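Local coordinates for protein lectin (Polyandrocarpa misakiensis, PDB 1BYF) that binds galactose as a calcium-dependent C-type lectin and serves, as a homodimer, in the tunicate's defence against microorganisms, at residues D2-L6 with M26-A32; I42-E47 with I99-L105; G50-W54 with G113-I118. One frame throughout, in Å; residues are numbered along the deposited sequence.

Contact 1 of 3, residues D2-L6 with M26-A32; sequences DYEIL and MALVSSA. With ZN (zinc ion), chain D.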
loop_
_atom_site.group_PDB
_atom_site.type_symbol
_atom_site.label_atom_id
_atom_site.label_comp_id
_atom_site.label_asym_id
_atom_site.label_seq_id
_atom_site.Cartn_x
_atom_site.Cartn_y
_atom_site.Cartn_z
ATOM N N ASP A 2 13.294 3.791 -2.450
ATOM C CA ASP A 2 12.554 3.392 -1.261
ATOM C C ASP A 2 11.478 4.407 -0.890
ATOM O O ASP A 2 11.704 5.618 -0.934
ATOM C CB ASP A 2 13.470 3.290 -0.050
ATOM C CG ASP A 2 14.478 2.169 -0.072
ATOM O OD1 ASP A 2 14.512 1.349 -1.003
ATOM O OD2 ASP A 2 15.262 2.138 0.899
ATOM N N TYR A 3 10.340 3.904 -0.413
ATOM C CA TYR A 3 9.242 4.775 -0.053
ATOM C C TYR A 3 8.335 4.229 1.043
ATOM O O TYR A 3 8.330 3.107 1.523
ATOM C CB TYR A 3 8.280 4.936 -1.253
ATOM C CG TYR A 3 8.854 5.517 -2.514
ATOM C CD1 TYR A 3 9.410 4.661 -3.457
ATOM C CD2 TYR A 3 8.833 6.879 -2.783
ATOM C CE1 TYR A 3 9.953 5.147 -4.635
ATOM C CE2 TYR A 3 9.378 7.367 -3.954
ATOM C CZ TYR A 3 9.924 6.505 -4.876
ATOM O OH TYR A 3 10.446 7.049 -6.029
ATOM N N GLU A 4 7.400 5.097 1.391
ATOM C CA GLU A 4 6.245 4.871 2.214
ATOM C C GLU A 4 5.063 5.066 1.231
ATOM O O GLU A 4 5.041 6.105 0.574
ATOM C CB GLU A 4 6.048 5.838 3.356
ATOM C CG GLU A 4 6.762 5.514 4.650
ATOM C CD GLU A 4 6.607 6.621 5.669
ATOM O OE1 GLU A 4 5.796 7.547 5.439
ATOM O OE2 GLU A 4 7.251 6.630 6.735
ATOM N N ILE A 5 4.214 4.068 1.120
ATOM C CA ILE A 5 3.079 4.163 0.202
ATOM C C ILE A 5 1.783 3.954 0.986
ATOM O O ILE A 5 1.637 2.967 1.700
ATOM C CB ILE A 5 3.170 3.132 -0.929
ATOM C CG1 ILE A 5 4.471 3.301 -1.718
ATOM C CG2 ILE A 5 1.958 3.213 -1.848
ATOM C CD1 ILE A 5 4.615 4.611 -2.466
ATOM N N LEU A 6 0.877 4.908 0.856
ATOM C CA LEU A 6 -0.402 4.835 1.557
ATOM C C LEU A 6 -1.529 4.703 0.532
ATOM O O LEU A 6 -1.575 5.489 -0.405
ATOM C CB LEU A 6 -0.580 6.091 2.408
ATOM C CG LEU A 6 -1.969 6.358 2.994
ATOM C CD1 LEU A 6 -2.423 5.244 3.920
ATOM C CD2 LEU A 6 -1.975 7.672 3.771
ATOM N N MET A 26 2.883 13.511 3.280
ATOM C CA MET A 26 3.190 12.756 2.072
ATOM C C MET A 26 2.756 13.538 0.836
ATOM O O MET A 26 2.325 14.683 0.965
ATOM C CB MET A 26 2.467 11.407 2.117
ATOM C CG MET A 26 2.541 10.692 3.461
ATOM S SD MET A 26 1.710 9.086 3.410
ATOM C CE MET A 26 2.871 8.160 2.422
ATOM N N ALA A 27 2.845 12.927 -0.335
ATOM C CA ALA A 27 2.442 13.559 -1.580
ATOM C C ALA A 27 1.684 12.567 -2.459
ATOM O O ALA A 27 1.932 11.361 -2.377
ATOM C CB ALA A 27 3.654 14.073 -2.351
ATOM N N LEU A 28 0.786 13.081 -3.296
ATOM C CA LEU A 28 0.053 12.192 -4.209
ATOM C C LEU A 28 1.106 11.414 -4.991
ATOM O O LEU A 28 2.076 12.025 -5.453
ATOM C CB LEU A 28 -0.872 13.015 -5.089
ATOM C CG LEU A 28 -2.047 12.340 -5.786
ATOM C CD1 LEU A 28 -2.897 11.541 -4.811
ATOM C CD2 LEU A 28 -2.899 13.418 -6.471
ATOM N N VAL A 29 0.981 10.099 -5.081
ATOM C CA VAL A 29 2.008 9.277 -5.712
ATOM C C VAL A 29 2.498 9.858 -7.029
ATOM O O VAL A 29 1.721 10.260 -7.897
ATOM C CB VAL A 29 1.539 7.823 -5.871
ATOM C CG1 VAL A 29 0.496 7.697 -6.969
ATOM C CG2 VAL A 29 2.721 6.890 -6.122
ATOM N N SER A 30 3.825 9.901 -7.175
ATOM C CA SER A 30 4.448 10.445 -8.377
ATOM C C SER A 30 5.777 9.772 -8.671
ATOM O O SER A 30 5.831 8.927 -9.567
ATOM C CB SER A 30 4.623 11.960 -8.253
ATOM O OG SER A 30 5.416 12.286 -7.130
ATOM N N SER A 31 6.847 10.115 -7.960
ATOM C CA SER A 31 8.135 9.482 -8.247
ATOM C C SER A 31 8.047 7.974 -8.094
ATOM O O SER A 31 8.712 7.261 -8.852
ATOM C CB SER A 31 9.262 10.049 -7.390
ATOM O OG SER A 31 9.273 9.458 -6.109
ATOM N N ALA A 32 7.216 7.465 -7.180
ATOM C CA ALA A 32 7.137 6.005 -7.038
ATOM C C ALA A 32 6.567 5.370 -8.299
ATOM O O ALA A 32 6.861 4.205 -8.596
ATOM C CB ALA A 32 6.377 5.598 -5.783
HETATM ZN ZN ZN D . 16.551 0.659 1.048
HETATM O O HOH W 1 11.430 7.226 -9.164
#
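The phenol ring of Tyr3 presents one face to the methyl group of Ala32, and this is the tightly packed end of the contact. Ala32 CB sits over the middle of that face, 3.7 Å from the ring centroid and only 8° off the ring normal, a well-centred CH-pi contact. With CG anti to its own carbonyl carbon (chi1 -60°), the ring of Tyr3 drops from strand 3-8 towards the segment after strand 27-28. Its hydroxyl then arrives beside Ser31, and Tyr3 OH and Ser31 OG share a hydrogen bond of 2.7 Å near the ring plane. Ser31 OG is gripped a second time by Glu120, so the tyrosine tip is tied to the sheet through the serine. Ile5 CD1 touches the same methyl, Ala32 CB, at 3.9 Å.

A bound water lies beside the phenol oxygen, where Ser31 is partly exposed. It donates to Ser31 O at 2.7 Å and also bonds to Tyr3 OH, bridging the two. At the other end Met26 alone carries the contact, laying its thioether against the strand. A bend at chi3 (72°) brings its CE to 3.5 Å from Glu4 O, while Met26 SD lies 3.9 Å from Leu6 CB, the side chains of Met26 and Leu6 crossing at about a right angle. The carboxylate of Glu4 is engaged by Tyr20 of the second subunit, and beyond Tyr3 the chain end holds a zinc ion through Asp2 OD2.

Strand 3-8 pairs antiparallel both with strand 115-122 and with a strand of the second subunit, so the sheet continues through the dimer interface. Helix 36-49 packs on the contact, with Met38 against Tyr3 and Ile5 and Ile42 against Ala32.

Contact 2 of 3, residues I42-E47 with I99-L105; sequences ILAFTE and IWSKYNL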
loop_
_atom_site.group_PDB
_atom_site.type_symbol
_atom_site.label_atom_id
_atom_site.label_comp_id
_atom_site.label_asym_id
_atom_site.label_seq_id
_atom_site.Cartn_x
_atom_site.Cartn_y
_atom_site.Cartn_z
ATOM N N ILE A 42 2.671 -1.219 -6.651
ATOM C CA ILE A 42 1.515 -0.331 -6.565
ATOM C C ILE A 42 0.413 -0.843 -7.485
ATOM O O ILE A 42 -0.735 -0.974 -7.047
ATOM C CB ILE A 42 1.885 1.132 -6.885
ATOM C CG1 ILE A 42 2.662 1.771 -5.721
ATOM C CG2 ILE A 42 0.655 1.978 -7.190
ATOM C CD1 ILE A 42 3.364 3.068 -6.074
ATOM N N LEU A 43 0.749 -1.154 -8.734
ATOM C CA LEU A 43 -0.244 -1.637 -9.684
ATOM C C LEU A 43 -0.747 -3.028 -9.326
ATOM O O LEU A 43 -1.893 -3.341 -9.658
ATOM C CB LEU A 43 0.261 -1.578 -11.126
ATOM C CG LEU A 43 0.365 -0.177 -11.745
ATOM C CD1 LEU A 43 0.946 -0.253 -13.153
ATOM C CD2 LEU A 43 -0.998 0.508 -11.772
ATOM N N ALA A 44 0.049 -3.841 -8.637
ATOM C CA ALA A 44 -0.422 -5.163 -8.230
ATOM C C ALA A 44 -1.544 -5.010 -7.201
ATOM O O ALA A 44 -2.518 -5.760 -7.194
ATOM C CB ALA A 44 0.701 -6.013 -7.666
ATOM N N PHE A 45 -1.423 -4.001 -6.341
ATOM C CA PHE A 45 -2.432 -3.736 -5.321
ATOM C C PHE A 45 -3.721 -3.229 -5.972
ATOM O O PHE A 45 -4.820 -3.706 -5.685
ATOM C CB PHE A 45 -1.923 -2.710 -4.312
ATOM C CG PHE A 45 -2.780 -2.379 -3.128
ATOM C CD1 PHE A 45 -3.863 -1.516 -3.238
ATOM C CD2 PHE A 45 -2.502 -2.911 -1.884
ATOM C CE1 PHE A 45 -4.642 -1.203 -2.136
ATOM C CE2 PHE A 45 -3.270 -2.603 -0.774
ATOM C CZ PHE A 45 -4.345 -1.744 -0.899
ATOM N N THR A 46 -3.590 -2.210 -6.826
ATOM C CA THR A 46 -4.769 -1.635 -7.468
ATOM C C THR A 46 -5.447 -2.630 -8.398
ATOM O O THR A 46 -6.668 -2.565 -8.566
ATOM C CB THR A 46 -4.463 -0.319 -8.202
ATOM O OG1 THR A 46 -3.574 -0.600 -9.285
ATOM C CG2 THR A 46 -3.815 0.670 -7.240
ATOM N N GLU A 47 -4.698 -3.560 -8.980
ATOM C CA GLU A 47 -5.295 -4.573 -9.836
ATOM C C GLU A 47 -6.312 -5.393 -9.037
ATOM O O GLU A 47 -7.382 -5.739 -9.539
ATOM C CB GLU A 47 -4.255 -5.529 -10.416
ATOM C CG GLU A 47 -4.782 -6.512 -11.446
ATOM C CD GLU A 47 -5.463 -7.735 -10.877
ATOM O OE1 GLU A 47 -5.172 -8.155 -9.732
ATOM O OE2 GLU A 47 -6.335 -8.314 -11.559
ATOM N N ILE A 99 -5.328 6.166 -12.169
ATOM C CA ILE A 99 -5.101 4.771 -12.520
ATOM C C ILE A 99 -6.543 4.312 -12.808
ATOM O O ILE A 99 -7.340 4.266 -11.883
ATOM C CB ILE A 99 -4.471 3.921 -11.414
ATOM C CG1 ILE A 99 -2.996 4.263 -11.226
ATOM C CG2 ILE A 99 -4.627 2.442 -11.762
ATOM C CD1 ILE A 99 -2.380 3.744 -9.948
ATOM N N TRP A 100 -6.837 4.104 -14.076
ATOM C CA TRP A 100 -8.177 3.732 -14.525
ATOM C C TRP A 100 -8.448 2.243 -14.383
ATOM O O TRP A 100 -7.703 1.429 -14.938
ATOM C CB TRP A 100 -8.291 4.171 -15.984
ATOM C CG TRP A 100 -9.619 3.994 -16.643
ATOM C CD1 TRP A 100 -10.839 3.815 -16.057
ATOM C CD2 TRP A 100 -9.860 4.038 -18.060
ATOM N NE1 TRP A 100 -11.819 3.720 -17.016
ATOM C CE2 TRP A 100 -11.241 3.854 -18.253
ATOM C CE3 TRP A 100 -9.036 4.198 -19.178
ATOM C CZ2 TRP A 100 -11.824 3.829 -19.519
ATOM C CZ3 TRP A 100 -9.621 4.171 -20.434
ATOM C CH2 TRP A 100 -11.003 3.992 -20.599
ATOM N N SER A 101 -9.527 1.886 -13.692
ATOM C CA SER A 101 -9.841 0.490 -13.434
ATOM C C SER A 101 -10.028 -0.351 -14.683
ATOM O O SER A 101 -9.805 -1.568 -14.637
ATOM C CB SER A 101 -11.071 0.351 -12.525
ATOM O OG SER A 101 -12.230 0.843 -13.175
ATOM N N LYS A 102 -10.409 0.252 -15.807
ATOM C CA LYS A 102 -10.595 -0.519 -17.033
ATOM C C LYS A 102 -9.344 -1.281 -17.444
ATOM O O LYS A 102 -9.419 -2.443 -17.855
ATOM C CB LYS A 102 -11.045 0.382 -18.194
ATOM C CG LYS A 102 -11.287 -0.402 -19.483
ATOM C CD LYS A 102 -12.024 0.455 -20.507
ATOM C CE LYS A 102 -12.155 -0.266 -21.839
ATOM N NZ LYS A 102 -13.014 0.498 -22.786
ATOM N N TYR A 103 -8.185 -0.637 -17.365
ATOM C CA TYR A 103 -6.939 -1.263 -17.777
ATOM C C TYR A 103 -5.918 -1.385 -16.647
ATOM O O TYR A 103 -4.907 -2.070 -16.814
ATOM C CB TYR A 103 -6.295 -0.431 -18.893
ATOM C CG TYR A 103 -7.103 -0.317 -20.165
ATOM C CD1 TYR A 103 -7.084 -1.343 -21.106
ATOM C CD2 TYR A 103 -7.868 0.807 -20.437
ATOM C CE1 TYR A 103 -7.810 -1.248 -22.278
ATOM C CE2 TYR A 103 -8.599 0.915 -21.607
ATOM C CZ TYR A 103 -8.564 -0.122 -22.522
ATOM O OH TYR A 103 -9.289 -0.024 -23.688
ATOM N N ASN A 104 -6.168 -0.694 -15.549
ATOM C CA ASN A 104 -5.245 -0.642 -14.418
ATOM C C ASN A 104 -3.968 0.038 -14.918
ATOM O O ASN A 104 -2.841 -0.334 -14.621
ATOM C CB ASN A 104 -4.966 -1.976 -13.753
ATOM C CG ASN A 104 -4.305 -1.864 -12.391
ATOM O OD1 ASN A 104 -3.398 -2.632 -12.024
ATOM N ND2 ASN A 104 -4.728 -0.887 -11.605
ATOM N N LEU A 105 -4.194 1.087 -15.706
ATOM C CA LEU A 105 -3.144 1.894 -16.303
ATOM C C LEU A 105 -3.588 3.357 -16.283
ATOM O O LEU A 105 -4.757 3.631 -15.984
ATOM C CB LEU A 105 -2.783 1.436 -17.709
ATOM C CG LEU A 105 -1.932 0.177 -17.873
ATOM C CD1 LEU A 105 -1.713 -0.139 -19.352
ATOM C CD2 LEU A 105 -0.583 0.309 -17.181
#
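Asn104 reaches from the hairpin loop to the side of helix 36-49, where it meets Leu43, Thr46 and Glu47. Its side chain and that of Leu43 slide past each other in opposite directions: the amide travels to the helix backbone, while the leucine tip goes out to the loop and sets CD2 3.5 Å from the backbone atom Asn104 O. CG stands anti to the backbone nitrogen of Asn104 (chi1 -165°), which aims the amide at the polar groups Leu43 O and Thr46 OG1. Within the helix, Thr46 OG1 donates to Leu43 O at 3.2 Å from above the carbonyl plane, joining the helical bond from Glu47 N on the same face. The Glu47 side chain crosses that of Asn104 at about a right angle, its CB coming nearest the amide and its far end leading away.

Ile99 extends the contact with apolar groups. Its CD1 meets Leu43 CD2 at 4.0 Å, and its CG2 faces Thr46 OG1 at 4.1 Å. Leu105 meets the other methyl of Leu43, its CD2 lying 4.3 Å from Leu43 CD1.

The loop belongs to the hairpin of strands 96-100 and 105-109, where Trp100 O accepts from both Tyr103 N and Asn104 N, and the positive phi of Asn104 (64°) helps turn the chain back into strand 105-109. That strand carries Asp107 and Asp108 of the carbohydrate-binding calcium site. On the flank of the helix, Ile42 and Thr46 pack on Phe7 of strand 3-8, while strand 53-55 lies beside both segments through Tyr53 and Val55.

Contact 3 of 3, residues G50-W54 with G113-I118; sequences GHDYW and GARRVI. With ZN (zinc ion), chain E.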
loop_
_atom_site.group_PDB
_atom_site.type_symbol
_atom_site.label_atom_id
_atom_site.label_comp_id
_atom_site.label_asym_id
_atom_site.label_seq_id
_atom_site.Cartn_x
_atom_site.Cartn_y
_atom_site.Cartn_z
ATOM N N GLY A 50 -9.331 -3.281 -8.234
ATOM C CA GLY A 50 -10.133 -3.047 -9.418
ATOM C C GLY A 50 -10.876 -1.724 -9.389
ATOM O O GLY A 50 -11.962 -1.632 -9.967
ATOM N N HIS A 51 -10.322 -0.706 -8.742
ATOM C CA HIS A 51 -10.972 0.595 -8.672
ATOM C C HIS A 51 -10.063 1.698 -9.217
ATOM O O HIS A 51 -8.874 1.467 -9.417
ATOM C CB HIS A 51 -11.381 0.959 -7.248
ATOM C CG HIS A 51 -12.701 0.396 -6.827
ATOM N ND1 HIS A 51 -13.884 0.822 -7.398
ATOM C CD2 HIS A 51 -13.028 -0.547 -5.906
ATOM C CE1 HIS A 51 -14.890 0.156 -6.845
ATOM N NE2 HIS A 51 -14.394 -0.669 -5.942
ATOM N N ASP A 52 -10.639 2.873 -9.424
ATOM C CA ASP A 52 -9.897 4.027 -9.906
ATOM C C ASP A 52 -9.157 4.701 -8.751
ATOM O O ASP A 52 -9.719 4.845 -7.656
ATOM C CB ASP A 52 -10.837 5.072 -10.509
ATOM C CG ASP A 52 -11.611 4.604 -11.719
ATOM O OD1 ASP A 52 -11.157 3.675 -12.414
ATOM O OD2 ASP A 52 -12.694 5.177 -11.978
ATOM N N TYR A 53 -7.947 5.169 -9.019
ATOM C CA TYR A 53 -7.142 5.868 -8.041
ATOM C C TYR A 53 -6.498 7.125 -8.630
ATOM O O TYR A 53 -6.011 7.063 -9.758
ATOM C CB TYR A 53 -5.942 5.005 -7.600
ATOM C CG TYR A 53 -6.345 3.873 -6.687
ATOM C CD1 TYR A 53 -6.906 2.713 -7.190
ATOM C CD2 TYR A 53 -6.158 3.987 -5.317
ATOM C CE1 TYR A 53 -7.275 1.679 -6.348
ATOM C CE2 TYR A 53 -6.520 2.958 -4.463
ATOM C CZ TYR A 53 -7.081 1.814 -4.990
ATOM O OH TYR A 53 -7.444 0.788 -4.144
ATOM N N TRP A 54 -6.425 8.190 -7.846
ATOM C CA TRP A 54 -5.732 9.380 -8.332
ATOM C C TRP A 54 -4.225 9.130 -8.239
ATOM O O TRP A 54 -3.776 8.383 -7.367
ATOM C CB TRP A 54 -6.037 10.600 -7.479
ATOM C CG TRP A 54 -7.379 11.224 -7.691
ATOM C CD1 TRP A 54 -8.373 11.388 -6.775
ATOM C CD2 TRP A 54 -7.856 11.785 -8.926
ATOM N NE1 TRP A 54 -9.446 12.012 -7.370
ATOM C CE2 TRP A 54 -9.156 12.266 -8.683
ATOM C CE3 TRP A 54 -7.313 11.916 -10.205
ATOM C CZ2 TRP A 54 -9.923 12.877 -9.677
ATOM C CZ3 TRP A 54 -8.077 12.522 -11.195
ATOM C CH2 TRP A 54 -9.368 12.998 -10.923
ATOM N N GLY A 113 -14.052 14.284 -10.417
ATOM C CA GLY A 113 -14.629 13.010 -10.010
ATOM C C GLY A 113 -14.013 12.444 -8.744
ATOM O O GLY A 113 -12.851 12.681 -8.429
ATOM N N ALA A 114 -14.803 11.683 -7.987
ATOM C CA ALA A 114 -14.329 11.043 -6.765
ATOM C C ALA A 114 -13.537 9.780 -7.089
ATOM O O ALA A 114 -14.014 8.895 -7.817
ATOM C CB ALA A 114 -15.515 10.653 -5.893
ATOM N N ARG A 115 -12.320 9.679 -6.568
ATOM C CA ARG A 115 -11.521 8.479 -6.791
ATOM C C ARG A 115 -10.687 8.212 -5.531
ATOM O O ARG A 115 -10.535 9.099 -4.703
ATOM C CB ARG A 115 -10.582 8.568 -7.986
ATOM C CG ARG A 115 -11.130 9.406 -9.130
ATOM C CD ARG A 115 -10.168 9.391 -10.316
ATOM N NE ARG A 115 -10.838 8.699 -11.412
ATOM C CZ ARG A 115 -11.716 9.248 -12.241
ATOM N NH1 ARG A 115 -12.049 10.524 -12.176
ATOM N NH2 ARG A 115 -12.253 8.468 -13.167
ATOM N N ARG A 116 -10.183 6.987 -5.461
ATOM C CA ARG A 116 -9.358 6.600 -4.315
ATOM C C ARG A 116 -8.030 7.338 -4.380
ATOM O O ARG A 116 -7.705 7.984 -5.376
ATOM C CB ARG A 116 -9.207 5.082 -4.263
ATOM C CG ARG A 116 -10.452 4.365 -3.752
ATOM C CD ARG A 116 -10.335 2.859 -3.924
ATOM N NE ARG A 116 -11.334 2.126 -3.160
ATOM C CZ ARG A 116 -12.639 2.090 -3.398
ATOM N NH1 ARG A 116 -13.181 2.747 -4.423
ATOM N NH2 ARG A 116 -13.432 1.381 -2.600
ATOM N N VAL A 117 -7.268 7.261 -3.300
ATOM C CA VAL A 117 -6.024 8.005 -3.184
ATOM C C VAL A 117 -4.819 7.141 -2.840
ATOM O O VAL A 117 -4.891 6.205 -2.048
ATOM C CB VAL A 117 -6.194 9.083 -2.088
ATOM C CG1 VAL A 117 -4.954 9.971 -1.991
ATOM C CG2 VAL A 117 -7.429 9.945 -2.367
ATOM N N ILE A 118 -3.696 7.505 -3.439
ATOM C CA ILE A 118 -2.412 6.870 -3.221
ATOM C C ILE A 118 -1.390 7.966 -2.909
ATOM O O ILE A 118 -1.200 8.868 -3.726
ATOM C CB ILE A 118 -1.894 6.079 -4.434
ATOM C CG1 ILE A 118 -2.965 5.086 -4.891
ATOM C CG2 ILE A 118 -0.596 5.356 -4.086
ATOM C CD1 ILE A 118 -2.610 4.370 -6.179
HETATM ZN ZN ZN E . -13.646 4.952 -13.608
HETATM O O HOH W 2 -12.227 4.151 -6.635
#
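The side chain of Arg116 meets three residues of 50-54 along its length. Its CB rests over one face of the Tyr53 ring, 3.7 Å from the centroid, and CG passes near Asp52 O. Next, CD lies 3.6 Å from Tyr53 OH. NE turns to Asp9, with which it forms a salt bridge. At the tip the guanidinium lies flat on the imidazole of His51, centres 4.0 Å apart and planes at 9°, with NH1 over the ring near its rim. The same NH1 gives a hydrogen bond of 2.8 Å to a water that in turn donates to Asp52 O.

Beneath this side chain strands 53-55 and 115-122 pair in parallel, a pairing within the otherwise largely antiparallel sheet of the C-type lectin domain. Arg116 N donates to Asp52 O at 3.1 Å, and Trp54 N returns to Arg116 O at 2.8 Å, almost straight (173°).

Tyr53 and Arg116 point to one face of the sheet and Trp54 to the other. There Arg115 lays CD over the six-membered ring of Trp54, 3.4 Å from its centroid, and its bent end continues over that face as a cation-pi partner. The indole NE1 bonds to Met12 O. Asp52 OD2 binds a zinc ion at 1.9 Å, together with two atoms from elsewhere in the structure, while its OD1 accepts from Ser101 N.

In the fold
All three contacts lie in one C-type lectin domain and reach the same mixed sheet. Contact 1 is complete before the others begin, whereas contacts 2 and 3 interleave along the chain, their segments running 42-47, 50-54, 99-105 and 113-118. Their centres lie about 10 Å apart, and about 16 and 15 Å from that of contact 1. Ile42 CD1 links contacts 1 and 2 by packing on Val29, Ala32 and Ile5, Val29 N probably bonds to Ile118 O between contacts 1 and 3, and strand 96-100 beside strand 53-55 joins contacts 2 and 3. The sheet thus runs from the strand paired across the dimer (contact 1) to the calcium-binding strand beginning in contact 2, whose helix also touches the second subunit.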